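Local atomic coordinates of aminomethyltransferase (Bartonella henselae, PDB entry 3GIR), a protein that belongs to the aminomethyltransferase (glycine cleavage T-protein) family, pairing a folate-binding domain with a C-terminal barrel domain. Residues Glu90-Ala101 / Leu156-Val167. Sequence-based numbering, arbitrary orientation.
Sequences EGPKAVEFLSYA and LEKRAFGFECQV
The ring of F97 takes A160 CB over one face and has F163 at its edge, at the apolar centre where helix 94-101 meets the end of helix 149-159 and the loop leading into strand 166-169. Both helices pack against the five-stranded antiparallel sheet of the folate-binding domain, F97 and L156 touching V89 and L142 of strands 85-90 and 139-144. With CG anti to the backbone N (chi1 163°), the F97 ring reaches A160, whose CB makes a CH-pi contact 3.9 Å from the ring centroid. CZ meets L156 CD2, CE2 meets V167 CG2, and in the conformer given C165 SG approaches obliquely, 3.9 Å from F97 CD2, and also packs on A94 CB.

F163 lies against the helix backbone. F97 CA stands 3.6 Å from the F163 ring centroid and only 6° off its normal, a well-centred CH-pi contact. Y100 completes the aromatic cluster, its CD2 lying 3.7 Å from F163 CE2; the two ring planes meet obliquely at 37°.

Beyond C165 the edges are polar. E90 and Q166 form an antiparallel hydrogen-bonded pair, Q166 N donating to E90 O at 2.7 Å. K93, the N-cap residue of helix 94-101, gives its N-H to E164 O. At the other end R159 extends past A101, its NE paired with E155 in a salt bridge and its NH2 bonded to L120 O. Its NH1 donates to a lone pair of A101 O at 3.0 Å, with that oxygen nearly in the guanidinium plane.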
ATOM      1  N   GLU A  90     -10.599 -18.243   7.804  1.00 20.56           N
ATOM      2  CA  GLU A  90     -11.114 -18.797   9.038  0.60 23.34           C
ATOM      3  C   GLU A  90     -11.219 -20.319   8.905  1.00 22.48           C
ATOM      4  O   GLU A  90     -11.778 -20.755   7.929  1.00 23.71           O
ATOM      5  CB  GLU A  90     -12.523 -18.202   9.261  0.60 24.33           C
ATOM      6  CG  GLU A  90     -13.223 -18.715  10.478  0.60 30.28           C
ATOM      7  CD  GLU A  90     -14.552 -18.034  10.768  0.60 34.85           C
ATOM      8  OE1 GLU A  90     -15.082 -17.265   9.895  0.60 37.73           O
ATOM      9  OE2 GLU A  90     -15.079 -18.307  11.875  0.60 38.44           O
ATOM     10  N   GLY A  91     -10.775 -21.064   9.898  1.00 23.92           N
ATOM     11  CA  GLY A  91     -11.065 -22.495   9.967  1.00 23.64           C
ATOM     12  C   GLY A  91      -9.905 -23.180  10.640  1.00 23.08           C
ATOM     13  O   GLY A  91      -8.857 -22.595  10.941  1.00 24.34           O
ATOM     14  N   PRO A  92     -10.067 -24.484  10.888  1.00 23.89           N
ATOM     15  CA  PRO A  92      -9.087 -25.133  11.743  1.00 24.77           C
ATOM     16  C   PRO A  92      -7.708 -25.263  11.150  1.00 25.01           C
ATOM     17  O   PRO A  92      -6.760 -25.417  11.870  1.00 26.08           O
ATOM     18  CB  PRO A  92      -9.693 -26.519  12.015  1.00 24.18           C
ATOM     19  CG  PRO A  92     -10.750 -26.680  11.037  1.00 24.69           C
ATOM     20  CD  PRO A  92     -11.245 -25.311  10.612  1.00 24.97           C
ATOM     21  N   LYS A  93      -7.613 -25.220   9.835  1.00 24.43           N
ATOM     22  CA  LYS A  93      -6.325 -25.266   9.168  1.00 24.31           C
ATOM     23  C   LYS A  93      -5.962 -23.948   8.482  1.00 22.90           C
ATOM     24  O   LYS A  93      -5.186 -23.940   7.525  1.00 21.72           O
ATOM     25  CB  LYS A  93      -6.296 -26.437   8.198  1.00 24.92           C
ATOM     26  CG  LYS A  93      -6.577 -27.783   8.962  1.00 26.77           C
ATOM     27  CD  LYS A  93      -5.448 -28.096   9.960  1.00 28.36           C
ATOM     28  CE  LYS A  93      -5.671 -29.470  10.698  1.00 32.34           C
ATOM     29  NZ  LYS A  93      -4.573 -29.656  11.739  1.00 37.29           N
ATOM     30  N   ALA A  94      -6.510 -22.843   8.990  1.00 21.99           N
ATOM     31  CA  ALA A  94      -6.130 -21.508   8.452  1.00 22.38           C
ATOM     32  C   ALA A  94      -4.651 -21.244   8.478  1.00 21.75           C
ATOM     33  O   ALA A  94      -4.079 -20.686   7.512  1.00 20.84           O
ATOM     34  CB  ALA A  94      -6.911 -20.396   9.208  1.00 21.14           C
ATOM     35  N   VAL A  95      -3.989 -21.585   9.581  1.00 22.28           N
ATOM     36  CA  VAL A  95      -2.525 -21.420   9.683  1.00 22.65           C
ATOM     37  C   VAL A  95      -1.735 -22.127   8.582  1.00 22.52           C
ATOM     38  O   VAL A  95      -0.821 -21.554   7.968  1.00 22.99           O
ATOM     39  CB  VAL A  95      -1.996 -21.869  11.086  1.00 23.53           C
ATOM     40  CG1 VAL A  95      -0.439 -21.979  11.155  1.00 24.09           C
ATOM     41  CG2 VAL A  95      -2.548 -20.917  12.173  1.00 25.26           C
ATOM     42  N   GLU A  96      -2.033 -23.402   8.338  1.00 22.84           N
ATOM     43  CA  GLU A  96      -1.370 -24.146   7.332  1.00 22.18           C
ATOM     44  C   GLU A  96      -1.698 -23.634   5.902  1.00 20.88           C
ATOM     45  O   GLU A  96      -0.851 -23.529   5.049  1.00 20.52           O
ATOM     46  CB  GLU A  96      -1.811 -25.614   7.479  1.00 24.12           C
ATOM     47  CG  GLU A  96      -1.344 -26.213   8.777  1.00 27.36           C
ATOM     48  CD  GLU A  96      -2.191 -25.968  10.047  1.00 33.24           C
ATOM     49  OE1 GLU A  96      -3.266 -25.288  10.045  1.00 28.46           O
ATOM     50  OE2 GLU A  96      -1.719 -26.462  11.124  1.00 38.09           O
ATOM     51  N   PHE A  97      -2.938 -23.257   5.679  1.00 19.90           N
ATOM     52  CA  PHE A  97      -3.303 -22.700   4.413  1.00 18.28           C
ATOM     53  C   PHE A  97      -2.480 -21.411   4.114  1.00 16.64           C
ATOM     54  O   PHE A  97      -1.912 -21.232   3.007  1.00 17.97           O
ATOM     55  CB  PHE A  97      -4.771 -22.408   4.376  1.00 18.06           C
ATOM     56  CG  PHE A  97      -5.143 -21.458   3.268  1.00 20.06           C
ATOM     57  CD1 PHE A  97      -4.835 -21.716   1.925  1.00 20.04           C
ATOM     58  CD2 PHE A  97      -5.781 -20.265   3.593  1.00 19.27           C
ATOM     59  CE1 PHE A  97      -5.157 -20.804   0.966  1.00 18.17           C
ATOM     60  CE2 PHE A  97      -6.020 -19.321   2.612  1.00 21.85           C
ATOM     61  CZ  PHE A  97      -5.748 -19.590   1.325  1.00 20.54           C
ATOM     62  N   LEU A  98      -2.418 -20.524   5.102  1.00 18.18           N
ATOM     63  CA  LEU A  98      -1.735 -19.233   4.928  1.00 17.91           C
ATOM     64  C   LEU A  98      -0.265 -19.396   4.686  1.00 19.62           C
ATOM     65  O   LEU A  98       0.308 -18.681   3.869  1.00 20.07           O
ATOM     66  CB  LEU A  98      -2.073 -18.235   6.063  1.00 18.39           C
ATOM     67  CG  LEU A  98      -3.507 -17.713   5.935  1.00 18.48           C
ATOM     68  CD1 LEU A  98      -3.846 -17.075   7.303  1.00 19.43           C
ATOM     69  CD2 LEU A  98      -3.659 -16.695   4.771  1.00 19.64           C
ATOM     70  N   SER A  99       0.344 -20.374   5.357  1.00 19.77           N
ATOM     71  CA  SER A  99       1.791 -20.612   5.151  1.00 20.01           C
ATOM     72  C   SER A  99       2.115 -21.274   3.824  1.00 20.75           C
ATOM     73  O   SER A  99       3.246 -21.258   3.400  1.00 21.07           O
ATOM     74  CB  SER A  99       2.330 -21.448   6.321  1.00 21.62           C
ATOM     75  OG  SER A  99       1.990 -20.896   7.546  1.00 24.36           O
ATOM     76  N   TYR A 100       1.126 -21.825   3.156  1.00 20.02           N
ATOM     77  CA  TYR A 100       1.265 -22.274   1.773  1.00 20.48           C
ATOM     78  C   TYR A 100       0.961 -21.180   0.763  1.00 20.57           C
ATOM     79  O   TYR A 100       1.694 -20.947  -0.207  1.00 20.18           O
ATOM     80  CB  TYR A 100       0.354 -23.453   1.560  1.00 20.97           C
ATOM     81  CG  TYR A 100       0.242 -23.870   0.120  1.00 20.28           C
ATOM     82  CD1 TYR A 100       1.333 -24.406  -0.555  1.00 23.78           C
ATOM     83  CD2 TYR A 100      -0.930 -23.736  -0.576  1.00 20.16           C
ATOM     84  CE1 TYR A 100       1.244 -24.767  -1.871  1.00 23.53           C
ATOM     85  CE2 TYR A 100      -1.042 -24.132  -1.897  1.00 21.78           C
ATOM     86  CZ  TYR A 100       0.080 -24.677  -2.538  1.00 20.06           C
ATOM     87  OH  TYR A 100       0.028 -25.022  -3.861  1.00 23.33           O
ATOM     88  N   ALA A 101      -0.129 -20.444   1.016  1.00 18.73           N
ATOM     89  CA  ALA A 101      -0.554 -19.437   0.050  1.00 18.27           C
ATOM     90  C   ALA A 101       0.385 -18.284  -0.053  1.00 18.18           C
ATOM     91  O   ALA A 101       0.565 -17.710  -1.135  1.00 20.36           O
ATOM     92  CB  ALA A 101      -2.026 -18.907   0.341  1.00 18.20           C
ATOM     93  N   LEU A 156      -6.713 -17.255  -3.946  1.00 19.25           N
ATOM     94  CA  LEU A 156      -6.654 -17.771  -2.577  1.00 17.96           C
ATOM     95  C   LEU A 156      -7.571 -18.984  -2.395  1.00 19.47           C
ATOM     96  O   LEU A 156      -7.212 -19.936  -1.768  1.00 18.89           O
ATOM     97  CB  LEU A 156      -7.037 -16.631  -1.599  1.00 18.88           C
ATOM     98  CG  LEU A 156      -5.920 -15.600  -1.367  1.00 19.76           C
ATOM     99  CD1 LEU A 156      -6.477 -14.323  -0.713  1.00 23.22           C
ATOM    100  CD2 LEU A 156      -4.777 -16.092  -0.490  1.00 20.60           C
ATOM    101  N   GLU A 157      -8.754 -18.894  -2.987  1.00 19.41           N
ATOM    102  CA  GLU A 157      -9.764 -19.971  -2.961  1.00 21.60           C
ATOM    103  C   GLU A 157      -9.186 -21.241  -3.598  1.00 21.25           C
ATOM    104  O   GLU A 157      -9.333 -22.346  -3.066  1.00 20.93           O
ATOM    105  CB  GLU A 157     -10.992 -19.530  -3.753  1.00 24.12           C
ATOM    106  CG  GLU A 157     -12.244 -19.911  -3.232  1.00 32.22           C
ATOM    107  CD  GLU A 157     -13.436 -19.325  -4.001  1.00 38.43           C
ATOM    108  OE1 GLU A 157     -14.459 -19.215  -3.336  1.00 36.55           O
ATOM    109  OE2 GLU A 157     -13.352 -19.009  -5.239  1.00 41.68           O
ATOM    110  N   LYS A 158      -8.467 -21.116  -4.714  1.00 20.21           N
ATOM    111  CA  LYS A 158      -7.844 -22.293  -5.304  1.00 20.01           C
ATOM    112  C   LYS A 158      -6.724 -22.839  -4.432  1.00 20.02           C
ATOM    113  O   LYS A 158      -6.562 -24.028  -4.301  1.00 20.26           O
ATOM    114  CB  LYS A 158      -7.300 -21.997  -6.713  1.00 19.30           C
ATOM    115  CG  LYS A 158      -8.353 -21.592  -7.742  1.00 19.95           C
ATOM    116  CD  LYS A 158      -7.669 -21.161  -9.034  1.00 23.29           C
ATOM    117  CE  LYS A 158      -8.711 -20.651  -9.984  1.00 24.86           C
ATOM    118  NZ  LYS A 158      -8.173 -19.853 -11.141  1.00 33.03           N
ATOM    119  N   ARG A 159      -5.889 -21.989  -3.853  1.00 18.00           N
ATOM    120  CA  ARG A 159      -4.819 -22.483  -2.949  1.00 18.74           C
ATOM    121  C   ARG A 159      -5.364 -23.107  -1.657  1.00 18.44           C
ATOM    122  O   ARG A 159      -4.641 -23.865  -0.965  1.00 19.72           O
ATOM    123  CB  ARG A 159      -3.819 -21.324  -2.634  1.00 19.16           C
ATOM    124  CG  ARG A 159      -3.040 -20.871  -3.866  1.00 19.98           C
ATOM    125  CD  ARG A 159      -2.030 -19.735  -3.623  1.00 18.36           C
ATOM    126  NE  ARG A 159      -1.604 -19.217  -4.914  1.00 18.89           N
ATOM    127  CZ  ARG A 159      -0.602 -18.390  -5.130  1.00 18.71           C
ATOM    128  NH1 ARG A 159       0.190 -17.986  -4.133  1.00 19.17           N
ATOM    129  NH2 ARG A 159      -0.436 -17.981  -6.368  1.00 19.61           N
ATOM    130  N   ALA A 160      -6.609 -22.771  -1.319  1.00 18.96           N
ATOM    131  CA  ALA A 160      -7.312 -23.354  -0.189  1.00 18.36           C
ATOM    132  C   ALA A 160      -8.006 -24.683  -0.484  1.00 19.46           C
ATOM    133  O   ALA A 160      -8.520 -25.301   0.435  1.00 19.45           O
ATOM    134  CB  ALA A 160      -8.326 -22.349   0.405  1.00 18.43           C
ATOM    135  N   PHE A 161      -8.014 -25.106  -1.739  1.00 19.64           N
ATOM    136  CA  PHE A 161      -8.749 -26.356  -2.101  1.00 21.63           C
ATOM    137  C   PHE A 161      -8.379 -27.535  -1.186  1.00 22.69           C
ATOM    138  O   PHE A 161      -9.257 -28.288  -0.727  1.00 24.27           O
ATOM    139  CB  PHE A 161      -8.443 -26.772  -3.522  1.00 22.35           C
ATOM    140  CG  PHE A 161      -9.197 -26.041  -4.599  1.00 19.64           C
ATOM    141  CD1 PHE A 161     -10.371 -25.332  -4.364  1.00 22.21           C
ATOM    142  CD2 PHE A 161      -8.678 -26.035  -5.875  1.00 22.65           C
ATOM    143  CE1 PHE A 161     -11.040 -24.704  -5.428  1.00 23.37           C
ATOM    144  CE2 PHE A 161      -9.379 -25.420  -6.896  1.00 20.66           C
ATOM    145  CZ  PHE A 161     -10.492 -24.763  -6.661  1.00 23.07           C
ATOM    146  N   GLY A 162      -7.105 -27.709  -0.930  1.00 24.19           N
ATOM    147  CA  GLY A 162      -6.709 -28.815  -0.049  1.00 25.63           C
ATOM    148  C   GLY A 162      -6.981 -28.645   1.443  1.00 27.12           C
ATOM    149  O   GLY A 162      -6.941 -29.628   2.229  1.00 29.47           O
ATOM    150  N   PHE A 163      -7.285 -27.426   1.889  1.00 22.99           N
ATOM    151  CA  PHE A 163      -7.224 -27.153   3.314  1.00 22.93           C
ATOM    152  C   PHE A 163      -8.571 -27.016   3.933  1.00 23.33           C
ATOM    153  O   PHE A 163      -9.538 -26.606   3.288  1.00 21.78           O
ATOM    154  CB  PHE A 163      -6.436 -25.835   3.591  1.00 22.12           C
ATOM    155  CG  PHE A 163      -5.004 -25.902   3.226  1.00 21.10           C
ATOM    156  CD1 PHE A 163      -4.064 -26.365   4.141  1.00 22.46           C
ATOM    157  CD2 PHE A 163      -4.567 -25.514   1.972  1.00 19.99           C
ATOM    158  CE1 PHE A 163      -2.739 -26.437   3.772  1.00 23.73           C
ATOM    159  CE2 PHE A 163      -3.302 -25.609   1.631  1.00 21.20           C
ATOM    160  CZ  PHE A 163      -2.375 -26.053   2.564  1.00 22.67           C
ATOM    161  N   GLU A 164      -8.658 -27.355   5.202  1.00 25.16           N
ATOM    162  CA  GLU A 164      -9.939 -27.166   5.933  0.50 25.60           C
ATOM    163  C   GLU A 164      -9.974 -25.753   6.499  1.00 24.57           C
ATOM    164  O   GLU A 164      -9.662 -25.484   7.645  1.00 25.31           O
ATOM    165  CB  GLU A 164     -10.167 -28.198   7.035  0.50 27.05           C
ATOM    166  CG  GLU A 164     -11.608 -28.123   7.570  0.50 28.35           C
ATOM    167  CD  GLU A 164     -11.917 -29.082   8.688  0.50 33.34           C
ATOM    168  OE1 GLU A 164     -10.994 -29.748   9.211  0.50 36.77           O
ATOM    169  OE2 GLU A 164     -13.108 -29.163   9.053  0.50 32.85           O
ATOM    170  N   CYS A 165     -10.334 -24.842   5.633  1.00 24.70           N
ATOM    171  CA  CYS A 165     -10.327 -23.410   5.935  0.50 24.98           C
ATOM    172  C   CYS A 165     -11.312 -22.780   4.967  1.00 24.66           C
ATOM    173  O   CYS A 165     -11.529 -23.318   3.868  1.00 27.50           O
ATOM    174  CB  CYS A 165      -8.908 -22.829   5.732  0.50 25.29           C
ATOM    175  SG  CYS A 165      -8.697 -21.053   6.121  0.50 28.49           S
ATOM    176  N   GLN A 166     -11.854 -21.625   5.333  1.00 23.64           N
ATOM    177  CA  GLN A 166     -12.699 -20.864   4.429  1.00 23.52           C
ATOM    178  C   GLN A 166     -12.076 -19.480   4.143  1.00 22.54           C
ATOM    179  O   GLN A 166     -11.427 -18.933   5.012  1.00 22.23           O
ATOM    180  CB  GLN A 166     -14.076 -20.646   5.055  1.00 25.27           C
ATOM    181  CG  GLN A 166     -14.870 -21.950   5.330  1.00 30.83           C
ATOM    182  CD  GLN A 166     -15.122 -22.806   4.095  1.00 40.76           C
ATOM    183  OE1 GLN A 166     -14.893 -24.033   4.111  1.00 47.51           O
ATOM    184  NE2 GLN A 166     -15.606 -22.179   3.025  1.00 44.51           N
ATOM    185  N   VAL A 167     -12.288 -18.989   2.947  1.00 22.62           N
ATOM    186  CA  VAL A 167     -11.855 -17.669   2.491  1.00 21.24           C
ATOM    187  C   VAL A 167     -13.138 -16.939   2.156  1.00 20.58           C
ATOM    188  O   VAL A 167     -13.934 -17.427   1.340  1.00 22.58           O
ATOM    189  CB  VAL A 167     -10.999 -17.850   1.198  1.00 21.83           C
ATOM    190  CG1 VAL A 167     -10.454 -16.570   0.661  1.00 23.61           C
ATOM    191  CG2 VAL A 167      -9.809 -18.825   1.509  1.00 25.14           C
TER